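Local coordinates for protein alpha-1,4-endofucoidanase (Mariniflexile fucanivorans, PDB 6DLH) that cleaves alpha-1,4 linkages within fucoidan chains, as an endo-acting, retaining glycoside hydrolase of family 107, at residues Pro52-Asn57 / Asn89-Thr94; Asn118-Arg123 / Ala163-Val168; Val148-Leu153 / Asp226-Val231; Asn152-Ile157 / Lys199-Tyr204; Phe207-Tyr212 / Ala255-Ala260. All coordinates share one frame; numbering follows the deposited sequence.

Contact 1: residues Pro52-Asn57 / Asn89-Thr94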
# COMPACT_ATOMS: atom_id res chain seq x y z
N PRO A 52 -1.37 1.65 4.39
CA PRO A 52 -2.83 1.62 4.33
C PRO A 52 -3.37 0.39 5.04
O PRO A 52 -2.65 -0.60 5.25
CB PRO A 52 -3.15 1.55 2.83
CG PRO A 52 -1.84 1.86 2.14
CD PRO A 52 -0.74 1.40 3.09
N GLU A 53 -4.65 0.45 5.42
CA GLU A 53 -5.27 -0.63 6.16
C GLU A 53 -6.47 -1.18 5.39
O GLU A 53 -7.02 -0.51 4.51
CB GLU A 53 -5.68 -0.14 7.55
CG GLU A 53 -4.49 0.16 8.44
CD GLU A 53 -4.86 0.63 9.84
OE1 GLU A 53 -5.95 0.26 10.32
OE2 GLU A 53 -4.06 1.39 10.43
N ARG A 54 -6.86 -2.41 5.76
CA ARG A 54 -8.00 -3.14 5.22
C ARG A 54 -7.84 -3.25 3.71
O ARG A 54 -8.56 -2.62 2.96
CB ARG A 54 -9.32 -2.49 5.68
CG ARG A 54 -9.36 -2.23 7.17
CD ARG A 54 -10.69 -1.80 7.78
NE ARG A 54 -11.70 -2.87 7.76
CZ ARG A 54 -11.74 -3.91 8.59
NH1 ARG A 54 -10.87 -4.01 9.59
NH2 ARG A 54 -12.65 -4.85 8.42
N THR A 55 -6.86 -4.06 3.28
CA THR A 55 -6.38 -4.02 1.91
C THR A 55 -7.05 -5.09 1.05
O THR A 55 -6.84 -5.12 -0.16
CB THR A 55 -4.86 -4.25 1.83
OG1 THR A 55 -4.62 -5.57 2.31
CG2 THR A 55 -4.06 -3.24 2.63
N PHE A 56 -7.85 -5.95 1.69
CA PHE A 56 -8.38 -7.18 1.10
C PHE A 56 -9.53 -6.89 0.14
O PHE A 56 -10.10 -5.80 0.16
CB PHE A 56 -8.89 -8.09 2.23
CG PHE A 56 -9.67 -7.36 3.29
CD1 PHE A 56 -10.93 -6.83 3.01
CD2 PHE A 56 -9.14 -7.16 4.55
CE1 PHE A 56 -11.64 -6.14 3.98
CE2 PHE A 56 -9.86 -6.47 5.52
CZ PHE A 56 -11.10 -5.96 5.24
N ASN A 57 -9.86 -7.89 -0.68
CA ASN A 57 -11.10 -7.95 -1.45
C ASN A 57 -11.16 -6.80 -2.46
O ASN A 57 -12.19 -6.16 -2.60
CB ASN A 57 -12.34 -7.99 -0.56
CG ASN A 57 -12.43 -9.25 0.26
OD1 ASN A 57 -11.94 -10.31 -0.15
ND2 ASN A 57 -13.03 -9.15 1.44
N ASN A 89 -0.73 -8.64 12.35
CA ASN A 89 -1.71 -9.19 13.27
C ASN A 89 -2.68 -10.11 12.52
O ASN A 89 -2.25 -10.92 11.69
CB ASN A 89 -2.40 -8.06 14.05
CG ASN A 89 -2.82 -8.43 15.45
OD1 ASN A 89 -2.09 -9.12 16.16
ND2 ASN A 89 -3.98 -7.95 15.87
N ILE A 90 -3.98 -9.97 12.79
CA ILE A 90 -5.00 -10.81 12.19
C ILE A 90 -5.17 -10.49 10.70
O ILE A 90 -5.94 -11.14 10.01
CB ILE A 90 -6.34 -10.71 12.94
CG1 ILE A 90 -6.93 -9.30 12.90
CG2 ILE A 90 -6.19 -11.23 14.37
CD1 ILE A 90 -8.30 -9.17 13.54
N PHE A 91 -4.42 -9.49 10.21
CA PHE A 91 -4.48 -9.11 8.81
C PHE A 91 -3.26 -9.64 8.06
O PHE A 91 -3.03 -9.28 6.90
CB PHE A 91 -4.60 -7.58 8.67
CG PHE A 91 -5.76 -6.99 9.43
CD1 PHE A 91 -7.02 -6.93 8.86
CD2 PHE A 91 -5.59 -6.51 10.72
CE1 PHE A 91 -8.09 -6.40 9.56
CE2 PHE A 91 -6.66 -5.98 11.42
CZ PHE A 91 -7.91 -5.93 10.84
N SER A 92 -2.50 -10.52 8.71
CA SER A 92 -1.28 -11.06 8.13
C SER A 92 -1.52 -11.81 6.81
O SER A 92 -0.60 -11.91 6.01
CB SER A 92 -0.50 -11.91 9.11
OG SER A 92 -1.23 -13.07 9.46
N PRO A 93 -2.71 -12.42 6.56
CA PRO A 93 -3.00 -13.00 5.24
C PRO A 93 -3.14 -12.01 4.08
O PRO A 93 -2.82 -12.35 2.94
CB PRO A 93 -4.34 -13.74 5.44
CG PRO A 93 -4.43 -13.94 6.94
CD PRO A 93 -3.79 -12.69 7.52
N THR A 94 -3.60 -10.79 4.38
CA THR A 94 -3.89 -9.81 3.34
C THR A 94 -2.59 -9.26 2.76
O THR A 94 -1.81 -8.62 3.47
CB THR A 94 -4.82 -8.72 3.88
OG1 THR A 94 -4.09 -7.92 4.81
CG2 THR A 94 -6.07 -9.28 4.52
O HOH W 1 -5.56 -5.85 5.40
O HOH W 2 -2.11 -6.01 3.16
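Thr55 and Thr94 each turn OG1 between their own backbone N and carbonyl carbon (chi1 64° and 70°), which brings Thr55 OG1 to 3.5 Å from Thr94 OG1. Two waters tie the loops together here. One accepts from Thr55 N and donates to Thr94 OG1, 2.6 Å away; the other donates to Thr94 O and is hydrogen-bonded to Thr55 OG1 at 2.7 Å. Thr94 OG1 itself donates to a lone pair of Phe91 O (2.7 Å). Phe91 O also accepts from Thr94 N, the bond that closes the type I turn Phe91-Thr94; the OG1 bond adds a second grip on this oxygen. The methyl CG2 of Thr94 lies at the edge of the Phe56 ring, 3.7 Å from Phe56 CD2, the two side chains running side by side. Arg54 NH1 lies 3.7 Å from Phe91 CE1 with guanidinium and ring planes 84° apart; a salt bridge from Arg54 NE to Glu390 gives the charge its main partner. Segment 52-57 follows strand 46-49 and segment 89-94 follows strand 80-84, so the contact joins the loops leaving two adjacent strands of the parallel sheet ahead of helices 66-71 and 100-104.

Contact 2: residues Asn118-Arg123 / Ala163-Val168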
# COMPACT_ATOMS: atom_id res chain seq x y z
N ASN A 118 -12.81 -13.42 0.75
CA ASN A 118 -11.72 -14.39 0.71
C ASN A 118 -10.67 -14.00 -0.33
O ASN A 118 -9.86 -14.84 -0.72
CB ASN A 118 -12.21 -15.82 0.47
CG ASN A 118 -12.75 -16.49 1.72
OD1 ASN A 118 -12.03 -16.67 2.70
ND2 ASN A 118 -14.02 -16.86 1.70
N LEU A 119 -10.67 -12.74 -0.78
CA LEU A 119 -9.62 -12.27 -1.67
C LEU A 119 -8.61 -11.45 -0.88
O LEU A 119 -8.94 -10.38 -0.35
CB LEU A 119 -10.23 -11.47 -2.84
CG LEU A 119 -9.23 -10.89 -3.84
CD1 LEU A 119 -8.46 -11.98 -4.57
CD2 LEU A 119 -9.91 -9.95 -4.82
N VAL A 120 -7.38 -11.96 -0.78
CA VAL A 120 -6.39 -11.40 0.12
C VAL A 120 -5.14 -11.02 -0.67
O VAL A 120 -4.05 -10.91 -0.11
CB VAL A 120 -6.05 -12.31 1.32
CG1 VAL A 120 -7.16 -12.31 2.36
CG2 VAL A 120 -5.68 -13.73 0.92
N ALA A 121 -5.32 -10.83 -1.98
CA ALA A 121 -4.33 -10.15 -2.80
C ALA A 121 -5.06 -9.28 -3.82
O ALA A 121 -6.27 -9.40 -3.98
CB ALA A 121 -3.41 -11.15 -3.46
N PRO A 122 -4.36 -8.34 -4.51
CA PRO A 122 -4.93 -7.69 -5.69
C PRO A 122 -4.93 -8.67 -6.86
O PRO A 122 -3.95 -9.38 -7.07
CB PRO A 122 -3.94 -6.54 -5.94
CG PRO A 122 -2.62 -7.07 -5.41
CD PRO A 122 -3.00 -7.88 -4.19
N ARG A 123 -6.05 -8.70 -7.60
CA ARG A 123 -6.21 -9.58 -8.75
C ARG A 123 -5.13 -9.27 -9.79
O ARG A 123 -4.96 -8.12 -10.18
CB ARG A 123 -7.61 -9.45 -9.36
CG ARG A 123 -8.75 -9.86 -8.44
CD ARG A 123 -10.08 -9.39 -8.97
NE ARG A 123 -10.46 -8.05 -8.51
CZ ARG A 123 -11.64 -7.72 -7.99
NH1 ARG A 123 -12.61 -8.62 -7.89
NH2 ARG A 123 -11.86 -6.49 -7.57
N ALA A 163 -14.23 -12.20 9.14
CA ALA A 163 -15.47 -12.06 8.38
C ALA A 163 -15.25 -11.38 7.02
O ALA A 163 -16.23 -10.99 6.38
CB ALA A 163 -16.49 -11.33 9.21
N ASP A 164 -13.99 -11.24 6.59
CA ASP A 164 -13.69 -10.65 5.29
C ASP A 164 -12.93 -11.65 4.42
O ASP A 164 -12.98 -11.58 3.19
CB ASP A 164 -12.97 -9.30 5.42
CG ASP A 164 -13.90 -8.18 5.85
OD1 ASP A 164 -13.92 -7.86 7.06
OD2 ASP A 164 -14.60 -7.63 4.98
N TYR A 165 -12.22 -12.57 5.07
CA TYR A 165 -11.54 -13.68 4.41
C TYR A 165 -11.76 -14.94 5.25
O TYR A 165 -10.80 -15.61 5.63
CB TYR A 165 -10.07 -13.34 4.15
CG TYR A 165 -9.40 -12.55 5.25
CD1 TYR A 165 -9.59 -11.18 5.36
CD2 TYR A 165 -8.59 -13.17 6.20
CE1 TYR A 165 -9.00 -10.44 6.38
CE2 TYR A 165 -7.99 -12.45 7.22
CZ TYR A 165 -8.20 -11.08 7.31
OH TYR A 165 -7.63 -10.36 8.32
N PRO A 166 -13.04 -15.33 5.51
CA PRO A 166 -13.37 -16.32 6.54
C PRO A 166 -12.62 -17.65 6.53
O PRO A 166 -12.42 -18.23 7.59
CB PRO A 166 -14.88 -16.54 6.36
CG PRO A 166 -15.37 -15.25 5.75
CD PRO A 166 -14.24 -14.83 4.82
N ASP A 167 -12.20 -18.12 5.35
CA ASP A 167 -11.59 -19.44 5.28
C ASP A 167 -10.39 -19.47 4.33
O ASP A 167 -10.09 -20.51 3.76
CB ASP A 167 -12.61 -20.55 5.00
CG ASP A 167 -13.80 -20.13 4.14
OD1 ASP A 167 -13.58 -19.82 2.96
OD2 ASP A 167 -14.93 -20.11 4.68
N VAL A 168 -9.69 -18.33 4.21
CA VAL A 168 -8.47 -18.27 3.41
C VAL A 168 -7.36 -19.05 4.11
O VAL A 168 -6.57 -19.73 3.46
CB VAL A 168 -8.05 -16.82 3.11
CG1 VAL A 168 -6.55 -16.69 2.89
CG2 VAL A 168 -8.81 -16.25 1.93
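Asn118 reaches from its loop to the chain at Tyr165, Pro166 and Asp167, its CG anti to the carbonyl carbon (chi1 -80°). At the base, CB packs on Val168 CG2 at 3.7 Å. One bond further, CG lies near Pro166 CD and Asp167 OD1. At the tip, OD1 uses a lone pair, in the amide plane, to accept from Asp167 N (3.0 Å, N-H...O 164°); it thereby takes the N-H of the residue just before helix 168-176. The other branch, ND2, lies 3.2 Å from Asp167 OD1, a carboxylate oxygen whose main partner is Arg171. The backbone of the same residue adds a nearly straight bond, Asn118 N to Asp164 O (3.1 Å, 175°), and Asp164 O is shared with Asn57 ND2. Packing is tight beside this polar grip, with Val168 CG2 only 3.2 Å from Asn118 O. Val120 completes the contact with both methyls: CG1 touches Tyr165 CB at 3.6 Å, the side chains crossing at about a right angle, whereas CG2 meets Val168 CG1 tip to tip at 3.7 Å. Tyr165 carries its hydroxyl away to Ile90 O. The contact thus joins the loop between helices 100-104 and 129-139 to the start of helix 168-176, while Val120 also touches Ile102 on helix 100-104.

Contact 3: residues Val148-Leu153 / Asp226-Val231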
# COMPACT_ATOMS: atom_id res chain seq x y z
N VAL A 148 6.57 -7.74 6.46
CA VAL A 148 5.87 -9.01 6.35
C VAL A 148 5.60 -9.52 7.76
O VAL A 148 6.52 -9.61 8.57
CB VAL A 148 6.67 -10.05 5.53
CG1 VAL A 148 6.05 -11.44 5.64
CG2 VAL A 148 6.81 -9.65 4.07
N ASN A 149 4.34 -9.81 8.06
CA ASN A 149 4.03 -10.46 9.32
C ASN A 149 4.32 -11.94 9.16
O ASN A 149 3.94 -12.55 8.16
CB ASN A 149 2.61 -10.14 9.80
CG ASN A 149 2.36 -10.67 11.19
OD1 ASN A 149 2.09 -11.86 11.36
ND2 ASN A 149 2.45 -9.81 12.19
N SER A 150 5.01 -12.51 10.16
CA SER A 150 5.58 -13.84 10.07
C SER A 150 4.50 -14.92 9.98
O SER A 150 4.74 -15.97 9.40
CB SER A 150 6.53 -14.10 11.21
OG SER A 150 7.73 -13.33 11.05
N TYR A 151 3.32 -14.63 10.55
CA TYR A 151 2.19 -15.55 10.58
C TYR A 151 1.59 -15.70 9.18
O TYR A 151 0.90 -16.68 8.92
CB TYR A 151 1.10 -15.08 11.55
CG TYR A 151 1.29 -15.50 12.98
CD1 TYR A 151 0.83 -16.73 13.44
CD2 TYR A 151 1.93 -14.67 13.89
CE1 TYR A 151 1.01 -17.12 14.76
CE2 TYR A 151 2.11 -15.04 15.21
CZ TYR A 151 1.65 -16.27 15.65
OH TYR A 151 1.84 -16.64 16.96
N ASN A 152 1.83 -14.71 8.32
CA ASN A 152 1.50 -14.75 6.90
C ASN A 152 0.07 -15.26 6.71
O ASN A 152 -0.86 -14.73 7.32
CB ASN A 152 2.63 -15.39 6.09
CG ASN A 152 2.83 -16.86 6.37
OD1 ASN A 152 2.10 -17.71 5.85
ND2 ASN A 152 3.81 -17.18 7.20
N LEU A 153 -0.10 -16.31 5.89
CA LEU A 153 -1.41 -16.80 5.48
C LEU A 153 -2.08 -17.63 6.59
O LEU A 153 -3.29 -17.84 6.55
CB LEU A 153 -1.27 -17.59 4.18
CG LEU A 153 -0.92 -16.75 2.94
CD1 LEU A 153 -0.36 -17.62 1.83
CD2 LEU A 153 -2.12 -15.95 2.45
N ASP A 226 7.82 -9.33 11.23
CA ASP A 226 7.20 -9.11 12.53
C ASP A 226 6.71 -10.44 13.09
O ASP A 226 6.54 -11.40 12.34
CB ASP A 226 6.04 -8.12 12.38
CG ASP A 226 5.63 -7.41 13.66
OD1 ASP A 226 6.31 -7.60 14.69
OD2 ASP A 226 4.63 -6.66 13.61
N SER A 227 6.48 -10.48 14.41
CA SER A 227 5.86 -11.61 15.09
C SER A 227 6.66 -12.90 14.87
O SER A 227 6.09 -13.98 14.92
CB SER A 227 4.43 -11.78 14.65
OG SER A 227 3.65 -10.67 15.05
N ALA A 228 7.97 -12.75 14.65
CA ALA A 228 8.86 -13.83 14.26
C ALA A 228 9.07 -14.82 15.40
O ALA A 228 9.02 -16.02 15.18
CB ALA A 228 10.17 -13.25 13.75
N ASP A 229 9.29 -14.33 16.63
CA ASP A 229 9.49 -15.25 17.74
C ASP A 229 8.16 -15.90 18.13
O ASP A 229 8.16 -17.03 18.62
CB ASP A 229 10.23 -14.61 18.93
CG ASP A 229 9.52 -13.43 19.55
OD1 ASP A 229 8.48 -13.00 19.02
OD2 ASP A 229 10.02 -12.93 20.58
N ASN A 230 7.04 -15.19 17.91
CA ASN A 230 5.72 -15.72 18.23
C ASN A 230 5.48 -17.04 17.50
O ASN A 230 4.95 -17.98 18.09
CB ASN A 230 4.59 -14.75 17.89
CG ASN A 230 4.67 -13.42 18.61
OD1 ASN A 230 5.56 -12.60 18.34
ND2 ASN A 230 3.73 -13.16 19.50
N VAL A 231 5.87 -17.11 16.22
CA VAL A 231 5.48 -18.23 15.37
C VAL A 231 6.67 -19.15 15.10
O VAL A 231 6.52 -20.37 15.10
CB VAL A 231 4.77 -17.79 14.07
CG1 VAL A 231 5.64 -16.91 13.19
CG2 VAL A 231 4.25 -18.99 13.29
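Ser150 grips Asp226 O twice: with OG anti to its carbonyl carbon and beside the backbone N (chi1 -71°), OG donates at 2.6 Å and Ser150 N at 2.9 Å, from opposite faces of the carbonyl plane. Asn149, its CG anti to the backbone N (chi1 -173°), divides its amide between two tasks. OD1 accepts from Tyr151 N (3.1 Å), forming an Asx turn, while ND2 donates to Ser227 OG at 3.2 Å, with the serine oxygen tilted out of the amide plane; Arg156 is the stronger partner of that hydroxyl. The Tyr151 ring offers one face to Val231 of helix 228-233. Val231 CB stands 3.8 Å from the ring centroid, 11° off the normal, in a CH-pi contact, and Ser227 CB sits at the ring edge. At the far end, Tyr151 OH comes 3.5 Å from Asn230 CB. Asn152, last residue of the type I turn that begins at Asn149, bonds locally: ND2 donates to Ser150 O at 2.7 Å and OD1 takes Leu153 N at 2.6 Å, each donor above the plane of the carbonyl it approaches. Strands 143-149 and 222-226 run parallel as sheet neighbours, linked by Asp226 N to Val148 O; the contact lies at their C-terminal ends, where the second strand passes into helix 228-233 and helix 198-216 packs against Val231 through Met201.

Contact 4: residues Asn152-Ile157 / Lys199-Tyr204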
# COMPACT_ATOMS: atom_id res chain seq x y z
N ASN A 152 1.83 -14.71 8.32
CA ASN A 152 1.50 -14.75 6.90
C ASN A 152 0.07 -15.26 6.71
O ASN A 152 -0.86 -14.73 7.32
CB ASN A 152 2.63 -15.39 6.09
CG ASN A 152 2.83 -16.86 6.37
OD1 ASN A 152 2.10 -17.71 5.85
ND2 ASN A 152 3.81 -17.18 7.20
N LEU A 153 -0.10 -16.31 5.89
CA LEU A 153 -1.41 -16.80 5.48
C LEU A 153 -2.08 -17.63 6.59
O LEU A 153 -3.29 -17.84 6.55
CB LEU A 153 -1.27 -17.59 4.18
CG LEU A 153 -0.92 -16.75 2.94
CD1 LEU A 153 -0.36 -17.62 1.83
CD2 LEU A 153 -2.12 -15.95 2.45
N LEU A 154 -1.30 -18.06 7.59
CA LEU A 154 -1.85 -18.78 8.73
C LEU A 154 -2.72 -17.85 9.57
O LEU A 154 -2.61 -16.63 9.46
CB LEU A 154 -0.72 -19.37 9.57
CG LEU A 154 -0.03 -20.62 9.02
CD1 LEU A 154 -1.00 -21.49 8.22
CD2 LEU A 154 1.19 -20.27 8.19
N ALA A 155 -3.58 -18.44 10.40
CA ALA A 155 -4.42 -17.68 11.31
C ALA A 155 -3.74 -17.56 12.67
O ALA A 155 -3.38 -18.56 13.28
CB ALA A 155 -5.78 -18.34 11.43
N ARG A 156 -3.57 -16.32 13.13
CA ARG A 156 -2.89 -16.03 14.38
C ARG A 156 -3.73 -16.55 15.54
O ARG A 156 -3.20 -17.16 16.46
CB ARG A 156 -2.63 -14.52 14.50
CG ARG A 156 -1.60 -14.12 15.54
CD ARG A 156 -1.70 -12.63 15.80
NE ARG A 156 -0.92 -12.19 16.95
CZ ARG A 156 0.32 -11.71 16.88
NH1 ARG A 156 0.93 -11.60 15.71
NH2 ARG A 156 0.93 -11.33 17.99
N ILE A 157 -5.04 -16.28 15.47
CA ILE A 157 -6.01 -16.78 16.43
C ILE A 157 -6.91 -17.77 15.69
O ILE A 157 -7.93 -17.38 15.12
CB ILE A 157 -6.83 -15.61 17.02
CG1 ILE A 157 -5.97 -14.38 17.35
CG2 ILE A 157 -7.67 -16.06 18.21
CD1 ILE A 157 -4.96 -14.59 18.47
N LYS A 199 5.28 -26.75 8.86
CA LYS A 199 5.46 -27.16 7.47
C LYS A 199 4.90 -26.08 6.54
O LYS A 199 5.50 -25.78 5.51
CB LYS A 199 4.90 -28.57 7.20
CG LYS A 199 3.40 -28.73 7.36
CD LYS A 199 2.91 -30.15 7.16
CE LYS A 199 1.42 -30.29 7.43
NZ LYS A 199 0.96 -31.70 7.36
N TYR A 200 3.77 -25.49 6.95
CA TYR A 200 3.11 -24.42 6.21
C TYR A 200 4.01 -23.19 6.13
O TYR A 200 3.97 -22.47 5.13
CB TYR A 200 1.75 -24.10 6.83
CG TYR A 200 0.83 -25.28 7.05
CD1 TYR A 200 0.47 -26.11 6.00
CD2 TYR A 200 0.31 -25.55 8.31
CE1 TYR A 200 -0.38 -27.19 6.20
CE2 TYR A 200 -0.54 -26.63 8.52
CZ TYR A 200 -0.89 -27.45 7.46
OH TYR A 200 -1.72 -28.51 7.66
N MET A 201 4.81 -22.94 7.17
CA MET A 201 5.70 -21.79 7.21
C MET A 201 6.73 -21.90 6.09
O MET A 201 7.04 -20.91 5.43
CB MET A 201 6.40 -21.64 8.56
CG MET A 201 5.48 -21.23 9.70
SD MET A 201 4.97 -19.49 9.63
CE MET A 201 6.57 -18.69 9.71
N PHE A 202 7.26 -23.11 5.90
CA PHE A 202 8.24 -23.36 4.85
C PHE A 202 7.59 -23.25 3.47
O PHE A 202 8.25 -22.86 2.51
CB PHE A 202 8.92 -24.73 5.04
CG PHE A 202 10.08 -24.75 6.01
CD1 PHE A 202 11.36 -24.40 5.59
CD2 PHE A 202 9.90 -25.16 7.32
CE1 PHE A 202 12.43 -24.45 6.48
CE2 PHE A 202 10.97 -25.21 8.20
CZ PHE A 202 12.23 -24.84 7.78
N CYS A 203 6.29 -23.59 3.39
CA CYS A 203 5.50 -23.40 2.18
C CYS A 203 5.63 -21.95 1.73
O CYS A 203 6.04 -21.68 0.60
CB CYS A 203 4.02 -23.72 2.42
SG CYS A 203 3.54 -25.45 2.15
N TYR A 204 5.30 -21.03 2.65
CA TYR A 204 5.25 -19.60 2.39
C TYR A 204 6.60 -19.09 1.88
O TYR A 204 6.66 -18.37 0.89
CB TYR A 204 4.76 -18.83 3.62
CG TYR A 204 4.49 -17.37 3.35
CD1 TYR A 204 3.25 -16.94 2.89
CD2 TYR A 204 5.48 -16.41 3.54
CE1 TYR A 204 3.00 -15.60 2.63
CE2 TYR A 204 5.25 -15.07 3.28
CZ TYR A 204 4.00 -14.67 2.83
OH TYR A 204 3.77 -13.35 2.57
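Asn152 lays its side chain over one face of the Tyr204 ring, amide and ring planes 22° apart, the two side chains stacked and running in opposing senses. Asn152 CB sits above the ring centre, 3.5 Å from the centroid, in a CH-pi contact; OD1 lies 3.3 Å from Tyr204 CD1. The ring is presented by a Tyr204 CG anti to the backbone N (chi1 -172°), and its hydroxyl continues to His95. Leu153 comes at about a right angle, its CD1 in the ring plane at the edge, 3.8 Å from Tyr204 CD1. Met201, bent at chi2 (-74°), brings SD to 3.5 Å from Asn152 ND2. That sulfur also meets Leu154 CD2 at 4.1 Å, while Leu154 CD1 touches Tyr200 CB at 4.0 Å, crossing it nearly perpendicularly. The loop after strand 143-149 is thereby packed on helix 198-216; Leu153 also reaches Trp172 on helix 168-176, and Met201 touches Phe254 on helix 249-259.

Contact 5: residues Phe207-Tyr212 / Ala255-Ala260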
# COMPACT_ATOMS: atom_id res chain seq x y z
N PHE A 207 7.21 -20.81 -1.84
CA PHE A 207 6.27 -20.65 -2.94
C PHE A 207 5.70 -19.23 -3.02
O PHE A 207 5.46 -18.72 -4.12
CB PHE A 207 5.20 -21.75 -2.93
CG PHE A 207 5.73 -23.10 -3.34
CD1 PHE A 207 5.57 -24.21 -2.52
CD2 PHE A 207 6.42 -23.26 -4.54
CE1 PHE A 207 6.08 -25.44 -2.90
CE2 PHE A 207 6.93 -24.49 -4.92
CZ PHE A 207 6.76 -25.58 -4.10
N ILE A 208 5.47 -18.61 -1.86
CA ILE A 208 4.91 -17.26 -1.83
C ILE A 208 6.04 -16.24 -1.76
O ILE A 208 6.18 -15.42 -2.67
CB ILE A 208 3.87 -17.09 -0.71
CG1 ILE A 208 2.83 -18.21 -0.70
CG2 ILE A 208 3.23 -15.71 -0.78
CD1 ILE A 208 1.91 -18.23 -1.91
N LEU A 209 6.86 -16.30 -0.70
CA LEU A 209 7.82 -15.25 -0.40
C LEU A 209 8.90 -15.15 -1.48
O LEU A 209 9.29 -14.04 -1.85
CB LEU A 209 8.44 -15.49 0.99
CG LEU A 209 9.48 -14.46 1.45
CD1 LEU A 209 8.88 -13.06 1.54
CD2 LEU A 209 10.08 -14.87 2.78
N LYS A 210 9.37 -16.29 -2.00
CA LYS A 210 10.50 -16.28 -2.91
C LYS A 210 10.09 -15.71 -4.27
O LYS A 210 10.92 -15.12 -4.96
CB LYS A 210 11.13 -17.67 -3.07
CG LYS A 210 12.39 -17.71 -3.94
CD LYS A 210 13.27 -18.93 -3.75
CE LYS A 210 13.04 -20.00 -4.79
NZ LYS A 210 14.24 -20.87 -4.94
N GLU A 211 8.82 -15.89 -4.64
CA GLU A 211 8.31 -15.46 -5.94
C GLU A 211 8.32 -13.93 -5.98
O GLU A 211 8.78 -13.33 -6.95
CB GLU A 211 6.91 -16.02 -6.18
N TYR A 212 7.82 -13.33 -4.90
CA TYR A 212 7.84 -11.89 -4.71
C TYR A 212 9.27 -11.36 -4.82
O TYR A 212 9.54 -10.45 -5.61
CB TYR A 212 7.21 -11.55 -3.37
CG TYR A 212 5.71 -11.64 -3.33
CD1 TYR A 212 4.93 -11.01 -4.29
CD2 TYR A 212 5.07 -12.32 -2.31
CE1 TYR A 212 3.54 -11.07 -4.24
CE2 TYR A 212 3.68 -12.38 -2.24
CZ TYR A 212 2.92 -11.76 -3.21
OH TYR A 212 1.56 -11.82 -3.14
N ALA A 255 15.10 -15.81 4.95
CA ALA A 255 16.20 -14.98 4.49
C ALA A 255 16.63 -15.38 3.08
O ALA A 255 16.82 -14.52 2.22
CB ALA A 255 17.35 -15.04 5.46
N ASP A 256 16.78 -16.70 2.85
CA ASP A 256 17.22 -17.23 1.56
C ASP A 256 16.21 -16.89 0.47
O ASP A 256 16.60 -16.56 -0.65
CB ASP A 256 17.41 -18.75 1.62
CG ASP A 256 18.70 -19.20 2.30
OD1 ASP A 256 19.72 -18.49 2.19
OD2 ASP A 256 18.66 -20.27 2.93
N ALA A 257 14.92 -16.97 0.80
CA ALA A 257 13.85 -16.64 -0.14
C ALA A 257 13.97 -15.19 -0.60
O ALA A 257 13.66 -14.89 -1.75
CB ALA A 257 12.51 -16.91 0.50
N CYS A 258 14.43 -14.30 0.30
CA CYS A 258 14.62 -12.89 0.01
C CYS A 258 15.91 -12.71 -0.79
O CYS A 258 15.98 -11.88 -1.70
CB CYS A 258 14.69 -12.06 1.29
SG CYS A 258 13.16 -12.05 2.26
N HIS A 259 16.94 -13.48 -0.43
CA HIS A 259 18.26 -13.30 -1.03
C HIS A 259 18.31 -13.90 -2.43
O HIS A 259 19.20 -13.56 -3.21
CB HIS A 259 19.36 -13.81 -0.10
CG HIS A 259 19.62 -12.93 1.07
ND1 HIS A 259 19.55 -13.39 2.37
CD2 HIS A 259 19.94 -11.62 1.15
CE1 HIS A 259 19.83 -12.41 3.20
NE2 HIS A 259 20.07 -11.31 2.48
N ALA A 260 17.35 -14.78 -2.75
CA ALA A 260 17.22 -15.35 -4.08
C ALA A 260 16.91 -14.24 -5.09
O ALA A 260 17.40 -14.27 -6.21
CB ALA A 260 16.16 -16.43 -4.09
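Leu209 and Lys210 both pack on Ala257, and the apolar contacts dominate. Ala257 CB is 3.9 Å from Leu209 CD2 and equally 3.9 Å from Lys210 CB, so this single methyl meets two successive residues of the opposing helix. Leu209 CD2 also approaches Cys258 SG at 4.2 Å. The lysine contributes its aliphatic part: CG is anti to the backbone N (chi1 -176°), near Ala257 O, and an extended chi2 (161°) carries CD to 3.8 Å from Ala260 CB. A bend at chi3 follows, and NZ has a long, weak ion pair with Glu206.

Backbone approach is the second element. Lys210 CA stands 3.6 Å from Ala257 O, and the CA atoms of Lys210 and Ala257 are 4.4 Å apart. The axes of the two short helical segments come within 7.9 Å at 30° between their N-to-C directions, so these short segments run in roughly the same direction. Leu209 and Cys258 both touch Trp223 and Phe225 of strand 222-226, which places the helix pair against the parallel sheet.

No hydrogen bond crosses between the segments. The chemistry therefore implies a fit of shape: a small alanine where the backbones come nearest is consistent with their close approach, while the lysine's methylenes extend the contact to Ala260 and its ammonium stays out of the interface.

How the contacts relate
All five contacts belong to the domain built round the parallel sheet, probably the catalytic part, apart from the putative Ig-like modules that follow in the chain. Contact 1 joins loops after strands 46-49 and 80-84; contact 2, about 9 Å away between centres, touches it through Tyr165 and Asn57. Contacts 3 and 4 both use the chain at the end of strand 143-149 and the loop after it, share Asn152 and Leu153, and have centres 8 Å apart. The centre of contact 5 lies about 15 Å from the centres of both; it uses helix 198-216, as contact 4 does. Contact 1 closes before the others open; contact 2 alternates with contacts 3 and 4, and contact 3 with contact 5. Together they join loops and helices following strands 46-49, 80-84, 143-149 and 222-226.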